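Local coordinates for actinorhodin polyketide putative beta-ketoacyl synthase 2 (Streptomyces coelicolor A3, PDB 1TQY), which serves as the chain length factor of the actinorhodin polyketide synthase, a ketosynthase-family protein that probably takes part in building the polyketide chain, at residues L224-R229 and V331-T336; V302-A307 and R318-V323; W89-A94 and H156-P161; P78-A83 and T149-I154. All coordinates share one frame; numbering follows the deposited sequence.

Interaction 1. Residues L224-R229 and V331-T336; sequences LPFDER and VTVPKT
Pro225 presents its ring to Val333 and Thr336, while Phe226 next to it presents a ring edge to Val333. Val333 CG1 goes to the proline, 3.5 Å from Pro225 CG. CG2 goes to the phenyl ring and lies 3.7 Å from Phe226 CE1, in the ring plane, so neither face of the phenylalanine is used here. Val333 CG1 is anti to the backbone N (chi1 -178°), which places CG2 beside the backbone N, on the Phe226 side. The tightest packing is beside it, where Thr336 CG2 sits 3.4 Å from Pro225 CD and equally near Pro225 CG. The methyl faces Pro225. The threonine hydroxyl folds back and donates to Val333 O, with 2.9 Å from Thr336 OG1 to that oxygen. A type II turn from Leu224 to Asp227 puts Pro225 and Phe226 at its two corners, both aimed at 331-336. Asp227 closes an Asx turn through OD2 to Arg229 N. In this way the loop between helix 201-208 and strand 238-246 meets the chain just after strand 330-332 through carbon alone. The Thr336 hydroxyl is satisfied within its own segment and by Ala366 N, and shape fit and apolar burial probably hold the contact.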
# COMPACT_ATOMS: atom_id res chain seq x y z
N LEU B 224 -0.50 29.00 0.86
CA LEU B 224 -1.02 29.79 -0.24
C LEU B 224 -0.72 29.24 -1.62
O LEU B 224 0.07 29.82 -2.37
CB LEU B 224 -0.46 31.22 -0.10
CG LEU B 224 -0.69 31.88 1.27
CD1 LEU B 224 0.06 33.21 1.34
CD2 LEU B 224 -2.18 32.10 1.48
N PRO B 225 -1.34 28.12 -1.99
CA PRO B 225 -1.07 27.57 -3.32
C PRO B 225 -1.48 28.51 -4.46
O PRO B 225 -2.57 29.07 -4.47
CB PRO B 225 -1.89 26.27 -3.33
CG PRO B 225 -3.05 26.59 -2.43
CD PRO B 225 -2.35 27.31 -1.28
N PHE B 226 -0.56 28.70 -5.41
CA PHE B 226 -0.76 29.56 -6.57
C PHE B 226 -0.64 31.06 -6.28
O PHE B 226 -0.82 31.89 -7.17
CB PHE B 226 -2.11 29.26 -7.25
CG PHE B 226 -2.23 27.85 -7.79
CD1 PHE B 226 -3.24 27.01 -7.35
CD2 PHE B 226 -1.30 27.36 -8.70
CE1 PHE B 226 -3.33 25.69 -7.81
CE2 PHE B 226 -1.38 26.05 -9.17
CZ PHE B 226 -2.39 25.21 -8.72
N ASP B 227 -0.33 31.41 -5.03
CA ASP B 227 -0.16 32.82 -4.66
C ASP B 227 1.32 33.17 -4.83
O ASP B 227 2.20 32.33 -4.61
CB ASP B 227 -0.55 33.04 -3.20
CG ASP B 227 -0.56 34.51 -2.82
OD1 ASP B 227 -1.66 35.10 -2.74
OD2 ASP B 227 0.53 35.07 -2.62
N GLU B 228 1.60 34.42 -5.21
CA GLU B 228 3.00 34.81 -5.40
C GLU B 228 3.79 34.69 -4.11
O GLU B 228 5.02 34.61 -4.14
CB GLU B 228 3.09 36.23 -5.96
CG GLU B 228 2.49 37.29 -5.09
CD GLU B 228 2.79 38.68 -5.62
OE1 GLU B 228 2.57 38.91 -6.83
OE2 GLU B 228 3.25 39.53 -4.82
N ARG B 229 3.11 34.68 -2.97
CA ARG B 229 3.80 34.55 -1.69
C ARG B 229 3.89 33.08 -1.20
O ARG B 229 4.30 32.83 -0.07
CB ARG B 229 3.10 35.40 -0.61
CG ARG B 229 3.14 36.92 -0.84
CD ARG B 229 4.57 37.47 -0.89
NE ARG B 229 4.61 38.92 -1.11
CZ ARG B 229 4.20 39.82 -0.22
NH1 ARG B 229 3.73 39.43 0.95
NH2 ARG B 229 4.27 41.12 -0.51
N VAL B 331 -10.53 27.09 -11.40
CA VAL B 331 -9.64 26.24 -10.63
C VAL B 331 -9.86 26.62 -9.18
O VAL B 331 -10.10 27.79 -8.87
CB VAL B 331 -8.15 26.47 -10.97
CG1 VAL B 331 -7.27 25.61 -10.07
CG2 VAL B 331 -7.89 26.14 -12.43
N THR B 332 -9.79 25.64 -8.29
CA THR B 332 -9.97 25.93 -6.87
C THR B 332 -9.14 25.00 -6.00
O THR B 332 -8.81 23.88 -6.40
CB THR B 332 -11.47 25.89 -6.47
OG1 THR B 332 -11.59 26.30 -5.11
CG2 THR B 332 -12.03 24.48 -6.60
N VAL B 333 -8.80 25.47 -4.81
CA VAL B 333 -8.00 24.69 -3.88
C VAL B 333 -8.56 24.85 -2.46
O VAL B 333 -8.02 25.59 -1.64
CB VAL B 333 -6.52 25.17 -3.91
CG1 VAL B 333 -5.67 24.33 -2.97
CG2 VAL B 333 -5.99 25.07 -5.34
N PRO B 334 -9.67 24.16 -2.16
CA PRO B 334 -10.26 24.26 -0.82
C PRO B 334 -9.35 23.77 0.30
O PRO B 334 -9.49 24.19 1.45
CB PRO B 334 -11.54 23.45 -0.94
CG PRO B 334 -11.90 23.60 -2.40
CD PRO B 334 -10.56 23.40 -3.06
N LYS B 335 -8.40 22.89 -0.02
CA LYS B 335 -7.52 22.37 1.02
C LYS B 335 -6.76 23.49 1.74
O LYS B 335 -6.07 23.23 2.73
CB LYS B 335 -6.54 21.33 0.46
CG LYS B 335 -5.62 21.82 -0.64
CD LYS B 335 -4.56 20.75 -0.98
CE LYS B 335 -5.20 19.48 -1.55
NZ LYS B 335 -5.82 19.72 -2.91
N THR B 336 -6.88 24.72 1.26
CA THR B 336 -6.23 25.84 1.92
C THR B 336 -6.86 25.99 3.31
O THR B 336 -6.27 26.60 4.21
CB THR B 336 -6.41 27.15 1.13
OG1 THR B 336 -7.78 27.29 0.75
CG2 THR B 336 -5.53 27.16 -0.11

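Interaction 2. Residues V302-A307 and R318-V323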
# COMPACT_ATOMS: atom_id res chain seq x y z
N VAL B 302 -11.83 22.45 -11.87
CA VAL B 302 -10.67 21.66 -11.55
C VAL B 302 -10.21 21.87 -10.11
O VAL B 302 -9.85 22.99 -9.72
CB VAL B 302 -9.50 22.00 -12.49
CG1 VAL B 302 -8.27 21.21 -12.10
CG2 VAL B 302 -9.90 21.72 -13.93
N PHE B 303 -10.26 20.81 -9.32
CA PHE B 303 -9.79 20.86 -7.94
C PHE B 303 -8.33 20.48 -8.02
O PHE B 303 -7.98 19.31 -8.04
CB PHE B 303 -10.55 19.87 -7.07
CG PHE B 303 -11.87 20.38 -6.61
CD1 PHE B 303 -12.91 20.56 -7.51
CD2 PHE B 303 -12.06 20.74 -5.28
CE1 PHE B 303 -14.12 21.09 -7.10
CE2 PHE B 303 -13.27 21.28 -4.86
CZ PHE B 303 -14.31 21.46 -5.77
N ALA B 304 -7.48 21.50 -8.07
CA ALA B 304 -6.03 21.35 -8.19
C ALA B 304 -5.34 20.76 -6.97
O ALA B 304 -5.82 20.90 -5.85
CB ALA B 304 -5.42 22.71 -8.53
N ASP B 305 -4.21 20.11 -7.20
CA ASP B 305 -3.45 19.52 -6.11
C ASP B 305 -3.07 20.63 -5.12
O ASP B 305 -3.10 20.43 -3.91
CB ASP B 305 -2.21 18.81 -6.68
CG ASP B 305 -1.28 18.29 -5.60
OD1 ASP B 305 -1.67 17.38 -4.83
OD2 ASP B 305 -0.15 18.80 -5.53
N GLY B 306 -2.72 21.81 -5.64
CA GLY B 306 -2.38 22.93 -4.77
C GLY B 306 -1.19 22.69 -3.87
O GLY B 306 -1.31 22.70 -2.64
N ALA B 307 -0.03 22.48 -4.47
CA ALA B 307 1.20 22.20 -3.72
C ALA B 307 1.63 23.28 -2.73
O ALA B 307 2.19 22.96 -1.68
CB ALA B 307 2.33 21.92 -4.69
N ARG B 318 0.70 24.87 -15.29
CA ARG B 318 1.11 24.66 -16.66
C ARG B 318 0.40 23.42 -17.24
O ARG B 318 -0.06 23.45 -18.38
CB ARG B 318 2.64 24.52 -16.70
CG ARG B 318 3.29 24.70 -18.06
CD ARG B 318 4.72 25.20 -17.89
NE ARG B 318 5.52 24.37 -16.99
CZ ARG B 318 6.21 24.82 -15.95
NH1 ARG B 318 6.21 26.11 -15.64
NH2 ARG B 318 6.91 23.98 -15.20
N ALA B 319 0.28 22.35 -16.46
CA ALA B 319 -0.40 21.16 -16.97
C ALA B 319 -1.88 21.46 -17.18
O ALA B 319 -2.46 21.07 -18.20
CB ALA B 319 -0.22 19.98 -16.01
N ILE B 320 -2.49 22.14 -16.22
CA ILE B 320 -3.91 22.48 -16.35
C ILE B 320 -4.11 23.36 -17.60
O ILE B 320 -5.03 23.14 -18.39
CB ILE B 320 -4.43 23.22 -15.09
CG1 ILE B 320 -4.31 22.29 -13.88
CG2 ILE B 320 -5.89 23.64 -15.28
CD1 ILE B 320 -4.67 22.94 -12.55
N GLY B 321 -3.24 24.35 -17.78
CA GLY B 321 -3.35 25.24 -18.93
C GLY B 321 -3.25 24.51 -20.26
O GLY B 321 -3.98 24.81 -21.21
N ARG B 322 -2.35 23.53 -20.33
CA ARG B 322 -2.17 22.76 -21.55
C ARG B 322 -3.39 21.91 -21.90
O ARG B 322 -3.65 21.65 -23.07
CB ARG B 322 -0.92 21.88 -21.42
CG ARG B 322 0.34 22.71 -21.36
CD ARG B 322 1.61 21.90 -21.08
NE ARG B 322 2.78 22.77 -21.14
CZ ARG B 322 4.02 22.41 -20.83
NH1 ARG B 322 4.26 21.16 -20.43
NH2 ARG B 322 5.01 23.29 -20.90
N VAL B 323 -4.16 21.51 -20.90
CA VAL B 323 -5.34 20.70 -21.19
C VAL B 323 -6.59 21.54 -21.45
O VAL B 323 -7.32 21.30 -22.41
CB VAL B 323 -5.63 19.70 -20.04
CG1 VAL B 323 -6.91 18.91 -20.33
CG2 VAL B 323 -4.45 18.76 -19.87
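Ile320 reaches from its helix to Val302 and Ala304 with a single methyl. CD1 lies 4.0 Å from Val302 CG1, where the two side chains meet tip to tip. The same methyl lies 4.1 Å from Ala304 CB, so it bridges two residues whose side chains point to the same side of the chain. The isoleucine is stretched out beyond CG1 (chi2 175°), which carries CD1 far enough to make both contacts. These three buried residues make up the packed part. The segments belong to a beta-alpha-beta unit of the thiolase-like fold: strand 301-303 leads into helix 310-324, which returns the chain to the parallel strand 330-332. Ile320 is therefore on the inner side of the helix, against its own preceding strand. Phe303 points away from the helix and packs on helix 345-359, on the other side of the strand. The outward side of the helix is looser. Arg318 and Arg322 are exposed there and do not touch 302-307. Arg318 CG lies 3.4 Å above the plane of the Arg322 guanidinium group, toward its rim. Farther along the loop, the main-chain N atoms of Asp305 and Gly306 bond to the carboxylate of Glu316.

Interaction 3. Residues W89-A94 and H156-P161; sequences WALQDA and HGMRGP
Leu91, near the end of helix 78-93, packs against His156 and Met158, where helix 147-156 gives way to the loop before strand 163-166 in the N-terminal half of the thiolase-like fold. One methyl does most of the work. Leu91 CD1 stands over a face of the His156 imidazole, 3.5 Å from the ring centroid and 16° off the ring normal. This is a CH-pi contact. The methyl is shifted toward the rim, and His156 ND1 is the ring atom nearest to it, at 3.4 Å. The histidine has CG anti to its carbonyl carbon (chi1 -57°), and chi2 of -73° turns the ring flat toward the leucine. Met158, two residues after His156, reaches the same leucine tip to tip. Its chain is extended beyond CG, which brings the terminal methyl up to the branched end of Leu91. Met158 CE is 3.5 Å from Leu91 CD1, a tight carbon pair, and 3.8 Å from Leu91 CD2. Between the two partners, Gly157 leaves helical geometry with a positive phi and redirects the chain. That turn probably helps His156 and Met158 to face the same leucine. Pro98 touches both Leu91 and His156, and Val191 of strand 189-196 touches both Leu91 and Met158. Met158 also lies on Met106 and Val108 of strand 106-111, while Leu91 reaches Val243 of strand 238-246. The contact lies between helix 78-93, the end of helix 147-156 and these strands.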
# COMPACT_ATOMS: atom_id res chain seq x y z
N TRP B 89 -19.47 6.82 9.76
CA TRP B 89 -20.33 7.91 9.28
C TRP B 89 -20.67 7.78 7.80
O TRP B 89 -21.79 8.10 7.38
CB TRP B 89 -19.67 9.28 9.52
CG TRP B 89 -19.66 9.71 10.95
CD1 TRP B 89 -20.41 9.19 11.97
CD2 TRP B 89 -18.88 10.76 11.54
NE1 TRP B 89 -20.15 9.85 13.14
CE2 TRP B 89 -19.21 10.82 12.91
CE3 TRP B 89 -17.93 11.67 11.04
CZ2 TRP B 89 -18.63 11.74 13.79
CZ3 TRP B 89 -17.34 12.59 11.91
CH2 TRP B 89 -17.70 12.62 13.28
N ALA B 90 -19.71 7.31 7.01
CA ALA B 90 -19.92 7.14 5.57
C ALA B 90 -20.95 6.03 5.30
O ALA B 90 -21.82 6.19 4.44
CB ALA B 90 -18.59 6.81 4.89
N LEU B 91 -20.83 4.92 6.03
CA LEU B 91 -21.75 3.81 5.86
C LEU B 91 -23.18 4.18 6.25
O LEU B 91 -24.14 3.73 5.61
CB LEU B 91 -21.30 2.60 6.68
CG LEU B 91 -20.16 1.75 6.08
CD1 LEU B 91 -19.71 0.69 7.07
CD2 LEU B 91 -20.66 1.10 4.79
N GLN B 92 -23.36 4.98 7.29
CA GLN B 92 -24.73 5.35 7.64
C GLN B 92 -25.24 6.51 6.80
O GLN B 92 -26.45 6.70 6.68
CB GLN B 92 -24.85 5.64 9.14
CG GLN B 92 -24.01 6.76 9.66
CD GLN B 92 -24.02 6.80 11.19
OE1 GLN B 92 -24.46 7.79 11.80
NE2 GLN B 92 -23.53 5.74 11.82
N ASP B 93 -24.33 7.28 6.20
CA ASP B 93 -24.74 8.39 5.35
C ASP B 93 -25.37 7.78 4.10
O ASP B 93 -26.31 8.33 3.51
CB ASP B 93 -23.51 9.22 4.94
CG ASP B 93 -23.86 10.38 4.01
OD1 ASP B 93 -23.03 10.70 3.14
OD2 ASP B 93 -24.95 10.98 4.15
N ALA B 94 -24.85 6.62 3.71
CA ALA B 94 -25.33 5.90 2.55
C ALA B 94 -26.47 4.96 2.92
O ALA B 94 -27.01 4.26 2.07
CB ALA B 94 -24.20 5.08 1.94
N HIS B 156 -16.76 -3.88 10.36
CA HIS B 156 -18.02 -3.96 9.63
C HIS B 156 -18.29 -5.31 9.01
O HIS B 156 -19.30 -5.51 8.33
CB HIS B 156 -18.06 -2.83 8.59
CG HIS B 156 -17.90 -1.48 9.20
ND1 HIS B 156 -18.89 -0.86 9.93
CD2 HIS B 156 -16.82 -0.66 9.27
CE1 HIS B 156 -18.43 0.28 10.42
NE2 HIS B 156 -17.18 0.42 10.04
N GLY B 157 -17.40 -6.26 9.26
CA GLY B 157 -17.57 -7.60 8.72
C GLY B 157 -17.52 -7.63 7.21
O GLY B 157 -18.29 -8.34 6.56
N MET B 158 -16.60 -6.86 6.64
CA MET B 158 -16.44 -6.81 5.19
C MET B 158 -15.34 -7.80 4.80
O MET B 158 -14.23 -7.69 5.28
CB MET B 158 -16.08 -5.39 4.75
CG MET B 158 -17.19 -4.42 5.09
SD MET B 158 -16.95 -2.75 4.48
CE MET B 158 -18.44 -1.95 5.17
N ARG B 159 -15.67 -8.77 3.95
CA ARG B 159 -14.71 -9.80 3.58
C ARG B 159 -14.30 -9.87 2.12
O ARG B 159 -13.50 -10.73 1.74
CB ARG B 159 -15.25 -11.17 4.01
CG ARG B 159 -15.57 -11.23 5.49
CD ARG B 159 -15.61 -12.65 6.01
NE ARG B 159 -15.64 -12.64 7.47
CZ ARG B 159 -16.72 -12.33 8.19
NH1 ARG B 159 -17.86 -12.04 7.57
NH2 ARG B 159 -16.64 -12.29 9.50
N GLY B 160 -14.83 -8.97 1.30
CA GLY B 160 -14.49 -8.94 -0.11
C GLY B 160 -13.05 -8.50 -0.35
O GLY B 160 -12.30 -8.27 0.60
N PRO B 161 -12.65 -8.36 -1.63
CA PRO B 161 -11.30 -7.95 -2.02
C PRO B 161 -10.99 -6.58 -1.42
O PRO B 161 -11.75 -5.63 -1.61
CB PRO B 161 -11.38 -7.86 -3.55
CG PRO B 161 -12.58 -8.65 -3.91
CD PRO B 161 -13.54 -8.42 -2.80

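Interaction 4. Residues P78-A83 and T149-I154; sequences PSTRLA and TGQISI
The carboxamide of Gln151 is the flat group beside Thr80, but the threonine meets neither its faces nor its edges. Thr80 touches the aliphatic stem instead. Its CG2 methyl lies 4.0 Å from Gln151 CG and 4.2 Å from Gln151 CB, and the two side chains cross at about a right angle. A bend at chi2 (-73°) swings the amide off the line of this contact. There Gln151 OE1 is bonded to Gln75 NE2. Both branches of Thr80 serve helix 147-156, the methyl on Gln151 and the hydroxyl on Asn148 OD1. OG1 is anti to the carbonyl carbon (chi1 -59°), which leaves CG2 anti to the backbone N. One turn farther along, Ala83 CB points toward the second helix, and the nearest approach at this level is from Ile152 CD1 to Ala83 O, at 4.2 Å. The CA atoms of Ala83 and Ile152 are 7.9 Å apart, as are those of Thr80 and Gln151. Ile152 also packs on Leu84 and Ala87 of helix 78-93. Between the two segments the contact is loose and mostly carbon, at 4.0 Å and beyond. The bond from Thr80 to Asn148, one residue before 149-154, adds a polar tie between the helices, while the Gln151 amide turns off the pair to Gln75.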
# COMPACT_ATOMS: atom_id res chain seq x y z
N PRO B 78 -4.02 7.63 16.50
CA PRO B 78 -4.99 8.69 16.23
C PRO B 78 -5.55 8.61 14.81
O PRO B 78 -6.76 8.78 14.60
CB PRO B 78 -4.19 9.96 16.45
CG PRO B 78 -3.30 9.59 17.57
CD PRO B 78 -2.85 8.17 17.21
N SER B 79 -4.67 8.35 13.85
CA SER B 79 -5.11 8.25 12.45
C SER B 79 -6.19 7.17 12.26
O SER B 79 -7.18 7.39 11.57
CB SER B 79 -3.93 7.93 11.53
OG SER B 79 -3.38 6.67 11.84
N THR B 80 -5.99 6.00 12.87
CA THR B 80 -6.96 4.92 12.71
C THR B 80 -8.32 5.22 13.34
O THR B 80 -9.38 4.85 12.80
CB THR B 80 -6.39 3.61 13.27
OG1 THR B 80 -5.18 3.29 12.56
CG2 THR B 80 -7.40 2.47 13.09
N ARG B 81 -8.31 5.91 14.47
CA ARG B 81 -9.56 6.25 15.15
C ARG B 81 -10.38 7.20 14.30
O ARG B 81 -11.61 7.11 14.23
CB ARG B 81 -9.26 6.89 16.51
CG ARG B 81 -8.50 5.95 17.42
CD ARG B 81 -8.09 6.69 18.66
NE ARG B 81 -7.40 5.86 19.64
CZ ARG B 81 -6.97 6.32 20.80
NH1 ARG B 81 -7.16 7.60 21.11
NH2 ARG B 81 -6.35 5.52 21.65
N LEU B 82 -9.68 8.12 13.64
CA LEU B 82 -10.34 9.07 12.76
C LEU B 82 -10.92 8.33 11.55
O LEU B 82 -12.05 8.60 11.14
CB LEU B 82 -9.33 10.14 12.31
CG LEU B 82 -8.94 11.09 13.44
CD1 LEU B 82 -7.61 11.77 13.13
CD2 LEU B 82 -10.03 12.10 13.64
N ALA B 83 -10.16 7.39 11.00
CA ALA B 83 -10.59 6.60 9.85
C ALA B 83 -11.81 5.74 10.18
O ALA B 83 -12.71 5.60 9.36
CB ALA B 83 -9.45 5.72 9.36
N THR B 149 -7.27 -0.47 6.73
CA THR B 149 -8.11 -1.32 5.90
C THR B 149 -8.57 -2.50 6.76
O THR B 149 -9.76 -2.82 6.83
CB THR B 149 -7.36 -1.83 4.65
OG1 THR B 149 -7.20 -0.75 3.72
CG2 THR B 149 -8.13 -2.94 3.97
N GLY B 150 -7.62 -3.13 7.45
CA GLY B 150 -7.94 -4.25 8.31
C GLY B 150 -8.91 -3.92 9.45
O GLY B 150 -9.76 -4.74 9.78
N GLN B 151 -8.77 -2.74 10.05
CA GLN B 151 -9.66 -2.36 11.15
C GLN B 151 -11.05 -2.04 10.64
O GLN B 151 -12.05 -2.38 11.28
CB GLN B 151 -9.09 -1.16 11.93
CG GLN B 151 -7.84 -1.46 12.76
CD GLN B 151 -8.11 -2.29 14.02
OE1 GLN B 151 -7.25 -2.42 14.88
NE2 GLN B 151 -9.31 -2.85 14.12
N ILE B 152 -11.14 -1.36 9.50
CA ILE B 152 -12.45 -1.04 8.95
C ILE B 152 -13.13 -2.36 8.56
O ILE B 152 -14.32 -2.57 8.84
CB ILE B 152 -12.31 -0.09 7.73
CG1 ILE B 152 -11.85 1.29 8.23
CG2 ILE B 152 -13.62 0.01 6.99
CD1 ILE B 152 -11.54 2.29 7.13
N SER B 153 -12.36 -3.26 7.95
CA SER B 153 -12.86 -4.58 7.52
C SER B 153 -13.48 -5.37 8.67
O SER B 153 -14.61 -5.84 8.58
CB SER B 153 -11.70 -5.38 6.91
OG SER B 153 -11.97 -6.77 6.92
N ILE B 154 -12.72 -5.51 9.75
CA ILE B 154 -13.15 -6.24 10.94
C ILE B 154 -14.36 -5.62 11.62
O ILE B 154 -15.28 -6.32 12.04
CB ILE B 154 -12.00 -6.32 11.96
CG1 ILE B 154 -10.84 -7.12 11.38
CG2 ILE B 154 -12.49 -6.95 13.27
CD1 ILE B 154 -9.64 -7.14 12.26

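In the fold
From the N terminus, helix 78-93 supplies the first segments of interactions 4 and 3 in turn. Interaction 4 closes its loop on helix 147-156, and interaction 3 closes just after that helix, so the two cross along the chain. Their centres are 12 Å apart, and a probable hydrogen bond between Met158 O and Ser153 OG joins them. Interaction 1 opens later, in the loop before strand 238-246, and closes at the end of strand 330-332. Interaction 2 is nested inside it and ties strand 301-303 to helix 310-324. These two touch through the neighbouring strands 301-303 and 330-332. The two pairs lie on opposite sides of the chain's centre; interactions 1 and 3 are 34 Å apart between centres.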